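Side-chain contacts in 1-deoxy-D-xylulose 5-phosphate reductoisomerase (Moraxella catarrhalis, PDB 4ZQG), which probably catalyses the NAD(P)H-dependent rearrangement and reduction of 1-deoxy-D-xylulose 5-phosphate to 2-C-methyl-D-erythritol 4-phosphate in the MEP pathway of isoprenoid synthesis: residues A[336-341]-A[366-371]; A[24-29]-A[286-291]; A[50-55]-A[74-79]. All blocks are in the same frame, centred on the assembly; numbering follows the deposited sequence.

How the contacts relate
Contact 3 lies wholly in the dinucleotide-binding region; contact 2 joins that region, through helix 17-26, to the later helix 281-289. Their centres are about 23 Å apart, and they touch through the salt bridge from R27 to E53, which joins segment 24-29 to helix 44-54. Contact 1 is remote, its centre about 38 Å from that of contact 2 and about 44 Å from that of contact 3, on the opposite side of the chain's centre. Along the chain contact 3 is nested inside the long loop that contact 2 closes, and contact 1 follows both. Contact 3 thus joins successive units of the parallel sheet, and contact 1 packs helix 359-368 on helix 333-351 in the C-terminal part.

Contact 1 (A[336-341]-A[366-371])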
ATOM      1  N   CYS A 336      -6.551  17.661  24.769  1.00 58.64           N
ATOM      2  CA  CYS A 336      -5.726  16.484  24.489  1.00 59.60           C
ATOM      3  C   CYS A 336      -4.789  16.145  25.632  1.00 59.73           C
ATOM      4  O   CYS A 336      -4.552  14.970  25.922  1.00 59.66           O
ATOM      5  CB  CYS A 336      -4.951  16.677  23.197  1.00 60.20           C
ATOM      6  SG  CYS A 336      -6.084  16.595  21.797  1.00 61.23           S
ATOM      7  N   ILE A 337      -4.305  17.199  26.287  1.00 60.20           N
ATOM      8  CA  ILE A 337      -3.548  17.110  27.514  1.00 59.09           C
ATOM      9  C   ILE A 337      -4.439  16.596  28.626  1.00 60.62           C
ATOM     10  O   ILE A 337      -4.150  15.593  29.254  1.00 60.84           O
ATOM     11  CB  ILE A 337      -2.942  18.467  27.848  1.00 58.88           C
ATOM     12  CG1 ILE A 337      -1.854  18.749  26.832  1.00 58.35           C
ATOM     13  CG2 ILE A 337      -2.411  18.488  29.286  1.00 58.92           C
ATOM     14  CD1 ILE A 337      -1.387  20.175  26.830  1.00 60.26           C
ATOM     15  N   ALA A 338      -5.553  17.259  28.852  1.00 62.09           N
ATOM     16  CA  ALA A 338      -6.516  16.725  29.789  1.00 62.85           C
ATOM     17  C   ALA A 338      -6.666  15.255  29.480  1.00 61.61           C
ATOM     18  O   ALA A 338      -6.588  14.452  30.370  1.00 63.47           O
ATOM     19  CB  ALA A 338      -7.855  17.441  29.672  1.00 63.60           C
ATOM     20  N   LEU A 339      -6.844  14.907  28.209  1.00 60.94           N
ATOM     21  CA  LEU A 339      -7.104  13.519  27.820  1.00 60.69           C
ATOM     22  C   LEU A 339      -5.961  12.578  28.176  1.00 60.13           C
ATOM     23  O   LEU A 339      -6.171  11.564  28.825  1.00 57.72           O
ATOM     24  CB  LEU A 339      -7.346  13.383  26.315  1.00 59.45           C
ATOM     25  CG  LEU A 339      -7.599  11.952  25.802  1.00 58.52           C
ATOM     26  CD1 LEU A 339      -9.088  11.642  25.735  1.00 59.34           C
ATOM     27  CD2 LEU A 339      -6.944  11.732  24.451  1.00 57.38           C
ATOM     28  N   ASN A 340      -4.780  12.913  27.690  1.00 61.46           N
ATOM     29  CA  ASN A 340      -3.638  12.050  27.822  1.00 64.90           C
ATOM     30  C   ASN A 340      -3.181  11.849  29.273  1.00 65.56           C
ATOM     31  O   ASN A 340      -3.000  10.709  29.723  1.00 63.89           O
ATOM     32  CB  ASN A 340      -2.462  12.595  27.054  1.00 66.38           C
ATOM     33  CG  ASN A 340      -1.251  11.736  27.247  1.00 68.23           C
ATOM     34  OD1 ASN A 340      -1.325  10.513  27.048  1.00 69.80           O
ATOM     35  ND2 ASN A 340      -0.158  12.332  27.728  1.00 69.67           N
ATOM     36  N   THR A 341      -3.033  12.970  29.982  1.00 64.28           N
ATOM     37  CA  THR A 341      -2.715  12.957  31.401  1.00 62.55           C
ATOM     38  C   THR A 341      -3.796  12.311  32.251  1.00 62.43           C
ATOM     39  O   THR A 341      -3.489  11.457  33.062  1.00 63.81           O
ATOM     40  CB  THR A 341      -2.428  14.360  31.939  1.00 61.55           C
ATOM     41  OG1 THR A 341      -1.362  14.937  31.180  1.00 59.40           O
ATOM     42  CG2 THR A 341      -2.021  14.287  33.368  1.00 63.64           C
ATOM     43  N   ALA A 366     -14.737  12.759  33.019  1.00 70.81           N
ATOM     44  CA  ALA A 366     -14.956  13.653  34.140  1.00 71.66           C
ATOM     45  C   ALA A 366     -13.929  14.754  34.074  1.00 70.28           C
ATOM     46  O   ALA A 366     -14.243  15.919  34.293  1.00 70.56           O
ATOM     47  CB  ALA A 366     -14.889  12.913  35.466  1.00 72.11           C
ATOM     48  N   CYS A 367     -12.713  14.381  33.714  1.00 69.52           N
ATOM     49  CA  CYS A 367     -11.665  15.365  33.472  1.00 70.84           C
ATOM     50  C   CYS A 367     -11.866  16.276  32.223  1.00 70.37           C
ATOM     51  O   CYS A 367     -11.550  17.471  32.267  1.00 71.08           O
ATOM     52  CB  CYS A 367     -10.317  14.665  33.393  1.00 70.19           C
ATOM     53  SG  CYS A 367      -9.723  14.167  35.019  1.00 73.21           S
ATOM     54  N   LEU A 368     -12.368  15.735  31.116  1.00 67.88           N
ATOM     55  CA  LEU A 368     -12.558  16.572  29.955  1.00 66.68           C
ATOM     56  C   LEU A 368     -13.638  17.601  30.268  1.00 68.57           C
ATOM     57  O   LEU A 368     -13.470  18.777  29.928  1.00 66.76           O
ATOM     58  CB  LEU A 368     -12.909  15.760  28.711  1.00 65.08           C
ATOM     59  CG  LEU A 368     -11.726  15.064  28.053  1.00 63.57           C
ATOM     60  CD1 LEU A 368     -12.183  13.853  27.276  1.00 62.96           C
ATOM     61  CD2 LEU A 368     -10.946  16.018  27.170  1.00 63.58           C
ATOM     62  N   ASP A 369     -14.700  17.151  30.950  1.00 70.13           N
ATOM     63  CA  ASP A 369     -15.853  17.989  31.261  1.00 73.21           C
ATOM     64  C   ASP A 369     -15.743  18.802  32.549  1.00 75.10           C
ATOM     65  O   ASP A 369     -16.668  19.510  32.904  1.00 76.15           O
ATOM     66  CB  ASP A 369     -17.133  17.146  31.288  1.00 75.57           C
ATOM     67  CG  ASP A 369     -17.512  16.610  29.908  1.00 76.36           C
ATOM     68  OD1 ASP A 369     -18.397  15.732  29.851  1.00 77.78           O
ATOM     69  OD2 ASP A 369     -16.924  17.050  28.883  1.00 77.60           O
ATOM     70  N   ASP A 370     -14.607  18.720  33.235  1.00 76.64           N
ATOM     71  CA  ASP A 370     -14.377  19.499  34.452  1.00 77.60           C
ATOM     72  C   ASP A 370     -14.113  20.985  34.200  1.00 76.78           C
ATOM     73  O   ASP A 370     -13.222  21.333  33.420  1.00 73.04           O
ATOM     74  CB  ASP A 370     -13.176  18.927  35.185  1.00 78.98           C
ATOM     75  CG  ASP A 370     -12.898  19.635  36.477  1.00 80.13           C
ATOM     76  OD1 ASP A 370     -12.946  18.955  37.525  1.00 80.31           O
ATOM     77  OD2 ASP A 370     -12.632  20.858  36.443  1.00 82.98           O
ATOM     78  N   LYS A 371     -14.834  21.851  34.922  1.00 78.81           N
ATOM     79  CA  LYS A 371     -14.774  23.293  34.662  1.00 79.57           C
ATOM     80  C   LYS A 371     -13.385  23.878  34.923  1.00 77.33           C
ATOM     81  O   LYS A 371     -12.940  24.782  34.211  1.00 77.12           O
ATOM     82  CB  LYS A 371     -15.844  24.045  35.453  1.00 82.51           C
ATOM     83  CG  LYS A 371     -17.265  23.733  34.997  1.00 83.98           C
TER
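L368, in the last turn of helix 359-368, reaches over to helix 333-351 and divides its two methyls between A338 and L339. The backbones are close: the CA atoms of A338 and L368 are 6.0 Å apart, a spacing that suits a residue as small as alanine on the facing helix. CG of L368 lies anti to its own carbonyl carbon (chi1 -78°), and this sends the branch across the gap. CB, still near its own helix, makes no close contact with 336-341, and CG serves as the fork. From it CD2 runs to the CB of A338, 4.2 Å away, while CD1 meets CD1 of L339 at 4.1 Å. The two leucines cross obliquely, so methyl meets methyl rather than chain lying along chain. L339 presents that methyl with CG anti to the backbone N (chi1 179°). All three residues are buried, and the contact is purely apolar.

L368 also touches L324 and A328 of helix 320-331, whereas L339 packs on M230, L234 and I237 of helix 230-243, which carries the magnesium ligand E235. Just beyond L368, D370 caps the short helix 371-374 and pairs with K405. This is helix-to-helix packing within the helical C-terminal region of the reductoisomerase, with the side chain of L339 about 13 Å from the bound NAD.

Contact 2 (A[24-29]-A[286-291])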
ATOM      1  N   ALA A  24      17.976  -4.430  18.343  1.00 49.68           N
ATOM      2  CA  ALA A  24      18.051  -5.721  17.623  1.00 49.51           C
ATOM      3  C   ALA A  24      18.393  -5.504  16.165  1.00 50.61           C
ATOM      4  O   ALA A  24      19.092  -6.322  15.556  1.00 53.15           O
ATOM      5  CB  ALA A  24      16.802  -6.539  17.813  1.00 48.58           C
ATOM      6  N   ILE A  25      17.976  -4.356  15.630  1.00 50.84           N
ATOM      7  CA  ILE A  25      18.309  -3.979  14.289  1.00 50.66           C
ATOM      8  C   ILE A  25      19.754  -3.495  14.198  1.00 50.41           C
ATOM      9  O   ILE A  25      20.461  -3.863  13.282  1.00 49.80           O
ATOM     10  CB  ILE A  25      17.349  -2.888  13.800  1.00 51.88           C
ATOM     11  CG1 ILE A  25      15.912  -3.431  13.678  1.00 52.22           C
ATOM     12  CG2 ILE A  25      17.806  -2.329  12.456  1.00 52.67           C
ATOM     13  CD1 ILE A  25      14.843  -2.332  13.530  1.00 51.56           C
ATOM     14  N   ILE A  26      20.199  -2.672  15.147  1.00 51.04           N
ATOM     15  CA  ILE A  26      21.590  -2.212  15.163  1.00 51.48           C
ATOM     16  C   ILE A  26      22.584  -3.399  15.134  1.00 51.69           C
ATOM     17  O   ILE A  26      23.599  -3.358  14.426  1.00 51.48           O
ATOM     18  CB  ILE A  26      21.919  -1.373  16.393  1.00 52.99           C
ATOM     19  CG1 ILE A  26      20.991  -0.165  16.556  1.00 53.14           C
ATOM     20  CG2 ILE A  26      23.356  -0.912  16.302  1.00 54.91           C
ATOM     21  CD1 ILE A  26      20.866   0.640  15.316  1.00 53.57           C
ATOM     22  N   ARG A  27      22.277  -4.466  15.873  1.00 51.01           N
ATOM     23  CA  ARG A  27      23.170  -5.598  15.918  1.00 51.81           C
ATOM     24  C   ARG A  27      23.230  -6.348  14.622  1.00 52.34           C
ATOM     25  O   ARG A  27      24.090  -7.182  14.419  1.00 51.81           O
ATOM     26  CB  ARG A  27      22.732  -6.576  16.990  1.00 52.52           C
ATOM     27  CG  ARG A  27      22.862  -6.024  18.370  1.00 53.14           C
ATOM     28  CD  ARG A  27      22.437  -7.024  19.417  1.00 54.26           C
ATOM     29  NE  ARG A  27      22.430  -6.334  20.701  1.00 54.34           N
ATOM     30  CZ  ARG A  27      21.354  -5.996  21.395  1.00 53.94           C
ATOM     31  NH1 ARG A  27      21.526  -5.334  22.523  1.00 53.96           N
ATOM     32  NH2 ARG A  27      20.117  -6.309  20.981  1.00 55.03           N
ATOM     33  N   GLN A  28      22.269  -6.107  13.748  1.00 54.15           N
ATOM     34  CA  GLN A  28      22.283  -6.753  12.464  1.00 54.90           C
ATOM     35  C   GLN A  28      23.006  -5.907  11.452  1.00 56.53           C
ATOM     36  O   GLN A  28      23.347  -6.402  10.362  1.00 56.96           O
ATOM     37  CB  GLN A  28      20.874  -7.008  12.016  1.00 55.43           C
ATOM     38  CG  GLN A  28      20.106  -7.960  12.908  1.00 54.87           C
ATOM     39  CD  GLN A  28      18.695  -8.086  12.405  1.00 55.99           C
ATOM     40  OE1 GLN A  28      18.460  -8.615  11.280  1.00 57.80           O
ATOM     41  NE2 GLN A  28      17.738  -7.551  13.178  1.00 54.36           N
ATOM     42  N   HIS A  29      23.265  -4.647  11.817  1.00 57.80           N
ATOM     43  CA  HIS A  29      23.810  -3.673  10.887  1.00 59.69           C
ATOM     44  C   HIS A  29      24.944  -2.923  11.540  1.00 63.93           C
ATOM     45  O   HIS A  29      24.832  -1.722  11.787  1.00 64.39           O
ATOM     46  CB  HIS A  29      22.692  -2.721  10.463  1.00 57.35           C
ATOM     47  CG  HIS A  29      21.649  -3.395   9.640  1.00 55.33           C
ATOM     48  ND1 HIS A  29      21.873  -3.767   8.338  1.00 55.66           N
ATOM     49  CD2 HIS A  29      20.415  -3.837   9.953  1.00 53.68           C
ATOM     50  CE1 HIS A  29      20.818  -4.404   7.882  1.00 54.83           C
ATOM     51  NE2 HIS A  29      19.917  -4.451   8.843  1.00 54.13           N
ATOM     52  N   HIS A 286      12.412   0.611   8.697  1.00 50.18           N
ATOM     53  CA  HIS A 286      12.004   1.544   7.665  1.00 51.94           C
ATOM     54  C   HIS A 286      12.410   2.961   8.024  1.00 51.48           C
ATOM     55  O   HIS A 286      12.959   3.694   7.200  1.00 51.70           O
ATOM     56  CB  HIS A 286      10.480   1.542   7.474  1.00 52.98           C
ATOM     57  CG  HIS A 286      10.000   2.686   6.637  1.00 54.80           C
ATOM     58  ND1 HIS A 286       9.504   3.857   7.177  1.00 55.12           N
ATOM     59  CD2 HIS A 286       9.967   2.850   5.294  1.00 55.33           C
ATOM     60  CE1 HIS A 286       9.220   4.702   6.207  1.00 54.94           C
ATOM     61  NE2 HIS A 286       9.479   4.109   5.056  1.00 55.86           N
ATOM     62  N   ALA A 287      12.125   3.347   9.261  1.00 50.14           N
ATOM     63  CA  ALA A 287      12.426   4.685   9.676  1.00 50.57           C
ATOM     64  C   ALA A 287      13.939   4.936   9.807  1.00 51.43           C
ATOM     65  O   ALA A 287      14.398   6.020   9.459  1.00 51.24           O
ATOM     66  CB  ALA A 287      11.716   4.968  10.967  1.00 51.47           C
ATOM     67  N   LEU A 288      14.706   3.941  10.280  1.00 52.17           N
ATOM     68  CA  LEU A 288      16.149   4.066  10.379  1.00 53.28           C
ATOM     69  C   LEU A 288      16.824   4.242   9.045  1.00 55.41           C
ATOM     70  O   LEU A 288      17.718   5.070   8.894  1.00 59.37           O
ATOM     71  CB  LEU A 288      16.772   2.852  11.027  1.00 54.26           C
ATOM     72  CG  LEU A 288      16.788   2.859  12.556  1.00 55.12           C
ATOM     73  CD1 LEU A 288      17.242   1.505  13.046  1.00 54.39           C
ATOM     74  CD2 LEU A 288      17.708   3.938  13.086  1.00 56.79           C
ATOM     75  N   ALA A 289      16.447   3.444   8.064  1.00 55.93           N
ATOM     76  CA  ALA A 289      17.191   3.472   6.830  1.00 55.41           C
ATOM     77  C   ALA A 289      16.658   4.487   5.842  1.00 56.23           C
ATOM     78  O   ALA A 289      17.321   4.761   4.866  1.00 56.90           O
ATOM     79  CB  ALA A 289      17.221   2.112   6.224  1.00 55.67           C
ATOM     80  N   TYR A 290      15.482   5.062   6.101  1.00 56.17           N
ATOM     81  CA  TYR A 290      14.817   5.935   5.133  1.00 57.06           C
ATOM     82  C   TYR A 290      15.791   6.974   4.577  1.00 58.69           C
ATOM     83  O   TYR A 290      16.591   7.523   5.338  1.00 56.35           O
ATOM     84  CB  TYR A 290      13.632   6.621   5.801  1.00 57.29           C
ATOM     85  CG  TYR A 290      12.833   7.473   4.874  1.00 58.29           C
ATOM     86  CD1 TYR A 290      11.644   7.011   4.336  1.00 58.08           C
ATOM     87  CD2 TYR A 290      13.256   8.767   4.534  1.00 58.28           C
ATOM     88  CE1 TYR A 290      10.914   7.811   3.461  1.00 59.12           C
ATOM     89  CE2 TYR A 290      12.519   9.558   3.681  1.00 58.25           C
ATOM     90  CZ  TYR A 290      11.352   9.071   3.149  1.00 59.10           C
ATOM     91  OH  TYR A 290      10.619   9.843   2.276  1.00 63.85           O
ATOM     92  N   PRO A 291      15.768   7.259   3.265  1.00 59.68           N
ATOM     93  CA  PRO A 291      14.852   6.719   2.274  1.00 60.18           C
ATOM     94  C   PRO A 291      15.251   5.345   1.692  1.00 60.59           C
ATOM     95  O   PRO A 291      14.585   4.823   0.793  1.00 60.56           O
ATOM     96  CB  PRO A 291      14.944   7.767   1.182  1.00 59.69           C
ATOM     97  CG  PRO A 291      16.395   8.121   1.200  1.00 60.75           C
ATOM     98  CD  PRO A 291      16.813   8.077   2.629  1.00 59.93           C
TER
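I25 and I26, consecutive residues of helix 17-26, receive one methyl of L288 from helix 281-289. CD1 of L288 stands 3.9 Å from CG2 of I25 and 4.4 Å from CD1 of I26: the closer part is I25 against L288, and I26 meets the same methyl more loosely. I25 offers the short branch: CG1 is anti to the carbonyl carbon (chi1 -66°), which leaves CG2 anti to the backbone N and facing L288. The CA atoms of I25 and L288 are 9.2 Å apart, a span that long branched side chains can fill from both sides. All three residues are buried, as fits their wholly aliphatic character.

The outer side is polar and looser. R27 is exposed and Q28 partly so. Q28, within the type I turn from I26 to H29, folds back toward the preceding turn, NE2 donating to O of A24 at 3.0 Å with an N-H...O angle of 160°; the donor sits well above the carbonyl plane, and the same NE2 also bonds to O of S296. NE2 of H29 bonds to O of K295, so this side too is joined to the chain that follows helix 281-289.

Inward, I26 rests on Y33 and I35 of strand 33-39 and L288 on L125 of strand 123-126. L288 thus touches both helix 17-26 and a strand of the parallel sheet, bringing helix 281-289 alongside both.

Contact 3 (A[50-55]-A[74-79]); sequences LAMEFH and TDAGLD
L78, just after helix 66-75, pushes both methyls toward the end of helix 44-54, one to M52 and one to H55. The aliphatic contacts come first. CD2 of L78 is 4.0 Å from CG of M52, the two side chains crossing at about a right angle. Extended beyond CG, with chi2 173° and chi3 163°, M52 carries its CE on past the leucine to CB of A76, 3.7 Å away. A flexible, unbranched methionine suits this long reach over an exposed surface, and the small A76 offers a bare methyl for CE to rest on.

The aromatic contact is at a ring edge: CD1 of L78 lies in the plane of the H55 imidazole, 3.6 Å from CD2. One face of that ring has the carbonyl O of M52 above it, offset toward the rim.

Both segments turn out of their helices here. G77 ends its helix in a Schellman motif with positive phi, a conformation that glycine accepts readily, and H55 likewise leaves its helix with positive phi. Two neighbouring helix ends packed together in this way, each leading into a parallel strand (58-61 and 81-84), are characteristic of successive beta-alpha-beta crossovers in a Rossmann-type domain.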
ATOM      1  N   LEU A  50      24.150  -2.667  28.321  1.00 52.64           N
ATOM      2  CA  LEU A  50      24.163  -2.005  27.014  1.00 53.48           C
ATOM      3  C   LEU A  50      25.385  -1.114  26.822  1.00 54.16           C
ATOM      4  O   LEU A  50      26.044  -1.144  25.811  1.00 53.40           O
ATOM      5  CB  LEU A  50      22.864  -1.175  26.787  1.00 53.30           C
ATOM      6  CG  LEU A  50      21.518  -1.951  26.794  1.00 52.68           C
ATOM      7  CD1 LEU A  50      20.349  -1.032  26.474  1.00 52.64           C
ATOM      8  CD2 LEU A  50      21.545  -3.111  25.839  1.00 51.99           C
ATOM      9  N   ALA A  51      25.683  -0.322  27.827  1.00 56.36           N
ATOM     10  CA  ALA A  51      26.917   0.446  27.860  1.00 57.60           C
ATOM     11  C   ALA A  51      28.139  -0.404  27.484  1.00 58.94           C
ATOM     12  O   ALA A  51      28.886  -0.071  26.560  1.00 58.91           O
ATOM     13  CB  ALA A  51      27.104   1.025  29.244  1.00 58.53           C
ATOM     14  N   MET A  52      28.302  -1.536  28.159  1.00 59.28           N
ATOM     15  CA  MET A  52      29.439  -2.420  27.884  1.00 60.14           C
ATOM     16  C   MET A  52      29.403  -3.008  26.478  1.00 59.21           C
ATOM     17  O   MET A  52      30.439  -3.247  25.845  1.00 59.13           O
ATOM     18  CB  MET A  52      29.471  -3.567  28.881  1.00 62.13           C
ATOM     19  CG  MET A  52      29.423  -3.138  30.331  1.00 64.43           C
ATOM     20  SD  MET A  52      29.278  -4.592  31.344  1.00 69.93           S
ATOM     21  CE  MET A  52      29.736  -3.956  32.958  1.00 67.66           C
ATOM     22  N   GLU A  53      28.197  -3.265  25.985  1.00 57.80           N
ATOM     23  CA  GLU A  53      28.065  -3.792  24.657  1.00 56.62           C
ATOM     24  C   GLU A  53      28.416  -2.741  23.602  1.00 55.42           C
ATOM     25  O   GLU A  53      29.185  -3.015  22.704  1.00 54.40           O
ATOM     26  CB  GLU A  53      26.651  -4.336  24.432  1.00 56.35           C
ATOM     27  CG  GLU A  53      26.486  -4.849  23.013  1.00 55.78           C
ATOM     28  CD  GLU A  53      25.177  -5.494  22.737  1.00 54.73           C
ATOM     29  OE1 GLU A  53      24.277  -5.423  23.589  1.00 54.77           O
ATOM     30  OE2 GLU A  53      25.068  -6.050  21.620  1.00 55.34           O
ATOM     31  N   PHE A  54      27.902  -1.533  23.738  1.00 55.50           N
ATOM     32  CA  PHE A  54      27.994  -0.570  22.644  1.00 56.91           C
ATOM     33  C   PHE A  54      28.971   0.553  22.837  1.00 58.52           C
ATOM     34  O   PHE A  54      29.140   1.320  21.906  1.00 61.57           O
ATOM     35  CB  PHE A  54      26.600   0.032  22.291  1.00 55.82           C
ATOM     36  CG  PHE A  54      25.620  -0.961  21.735  1.00 54.18           C
ATOM     37  CD1 PHE A  54      24.601  -1.454  22.509  1.00 54.18           C
ATOM     38  CD2 PHE A  54      25.737  -1.415  20.448  1.00 53.81           C
ATOM     39  CE1 PHE A  54      23.697  -2.375  21.996  1.00 53.15           C
ATOM     40  CE2 PHE A  54      24.854  -2.340  19.944  1.00 53.17           C
ATOM     41  CZ  PHE A  54      23.836  -2.825  20.719  1.00 52.47           C
ATOM     42  N   HIS A  55      29.609   0.669  24.000  1.00 61.60           N
ATOM     43  CA  HIS A  55      30.602   1.740  24.294  1.00 63.85           C
ATOM     44  C   HIS A  55      30.092   3.097  23.827  1.00 61.37           C
ATOM     45  O   HIS A  55      30.706   3.723  22.966  1.00 62.99           O
ATOM     46  CB  HIS A  55      32.004   1.474  23.663  1.00 70.14           C
ATOM     47  CG  HIS A  55      32.688   0.217  24.144  1.00 78.06           C
ATOM     48  ND1 HIS A  55      33.169  -0.749  23.279  1.00 82.56           N
ATOM     49  CD2 HIS A  55      32.954  -0.237  25.394  1.00 82.75           C
ATOM     50  CE1 HIS A  55      33.694  -1.743  23.971  1.00 85.02           C
ATOM     51  NE2 HIS A  55      33.578  -1.459  25.259  1.00 86.09           N
ATOM     52  N   THR A  74      32.575   3.311  36.091  1.00 68.77           N
ATOM     53  CA  THR A  74      34.015   3.441  36.325  1.00 72.38           C
ATOM     54  C   THR A  74      34.595   2.065  36.678  1.00 71.46           C
ATOM     55  O   THR A  74      35.611   1.701  36.106  1.00 70.07           O
ATOM     56  CB  THR A  74      34.422   4.555  37.356  1.00 74.90           C
ATOM     57  OG1 THR A  74      33.678   4.424  38.559  1.00 75.24           O
ATOM     58  CG2 THR A  74      34.149   5.979  36.782  1.00 76.31           C
ATOM     59  N   ASP A  75      33.915   1.292  37.540  1.00 71.85           N
ATOM     60  CA  ASP A  75      34.321  -0.101  37.860  1.00 73.50           C
ATOM     61  C   ASP A  75      34.513  -1.001  36.635  1.00 73.35           C
ATOM     62  O   ASP A  75      35.371  -1.864  36.651  1.00 77.23           O
ATOM     63  CB  ASP A  75      33.352  -0.780  38.838  1.00 74.89           C
ATOM     64  CG  ASP A  75      33.487  -0.252  40.278  1.00 79.21           C
ATOM     65  OD1 ASP A  75      32.549  -0.388  41.090  1.00 84.93           O
ATOM     66  OD2 ASP A  75      34.527   0.320  40.625  1.00 81.66           O
ATOM     67  N   ALA A  76      33.740  -0.789  35.579  1.00 70.09           N
ATOM     68  CA  ALA A  76      33.881  -1.531  34.355  1.00 69.11           C
ATOM     69  C   ALA A  76      34.872  -0.927  33.361  1.00 69.11           C
ATOM     70  O   ALA A  76      34.996  -1.417  32.222  1.00 69.92           O
ATOM     71  CB  ALA A  76      32.521  -1.597  33.682  1.00 69.33           C
ATOM     72  N   GLY A  77      35.492   0.185  33.727  1.00 67.73           N
ATOM     73  CA  GLY A  77      36.465   0.852  32.875  1.00 67.64           C
ATOM     74  C   GLY A  77      36.014   1.357  31.528  1.00 67.51           C
ATOM     75  O   GLY A  77      36.779   1.334  30.580  1.00 66.61           O
ATOM     76  N   LEU A  78      34.778   1.831  31.426  1.00 69.12           N
ATOM     77  CA  LEU A  78      34.330   2.476  30.197  1.00 69.24           C
ATOM     78  C   LEU A  78      34.624   3.974  30.257  1.00 70.30           C
ATOM     79  O   LEU A  78      34.569   4.563  31.323  1.00 66.63           O
ATOM     80  CB  LEU A  78      32.828   2.284  29.991  1.00 70.09           C
ATOM     81  CG  LEU A  78      32.187   0.979  29.500  1.00 69.81           C
ATOM     82  CD1 LEU A  78      33.224   0.031  28.939  1.00 69.72           C
ATOM     83  CD2 LEU A  78      31.364   0.336  30.602  1.00 71.07           C
ATOM     84  N   ASP A  79      34.868   4.585  29.091  1.00 73.77           N
ATOM     85  CA  ASP A  79      35.043   6.043  28.976  1.00 75.53           C
ATOM     86  C   ASP A  79      33.725   6.820  29.063  1.00 74.62           C
ATOM     87  O   ASP A  79      33.739   8.048  29.093  1.00 78.34           O
ATOM     88  CB  ASP A  79      35.706   6.412  27.641  1.00 77.96           C
ATOM     89  CG  ASP A  79      37.121   5.865  27.502  1.00 81.50           C
ATOM     90  OD1 ASP A  79      37.556   5.640  26.350  1.00 87.04           O
ATOM     91  OD2 ASP A  79      37.803   5.664  28.525  1.00 82.42           O
TER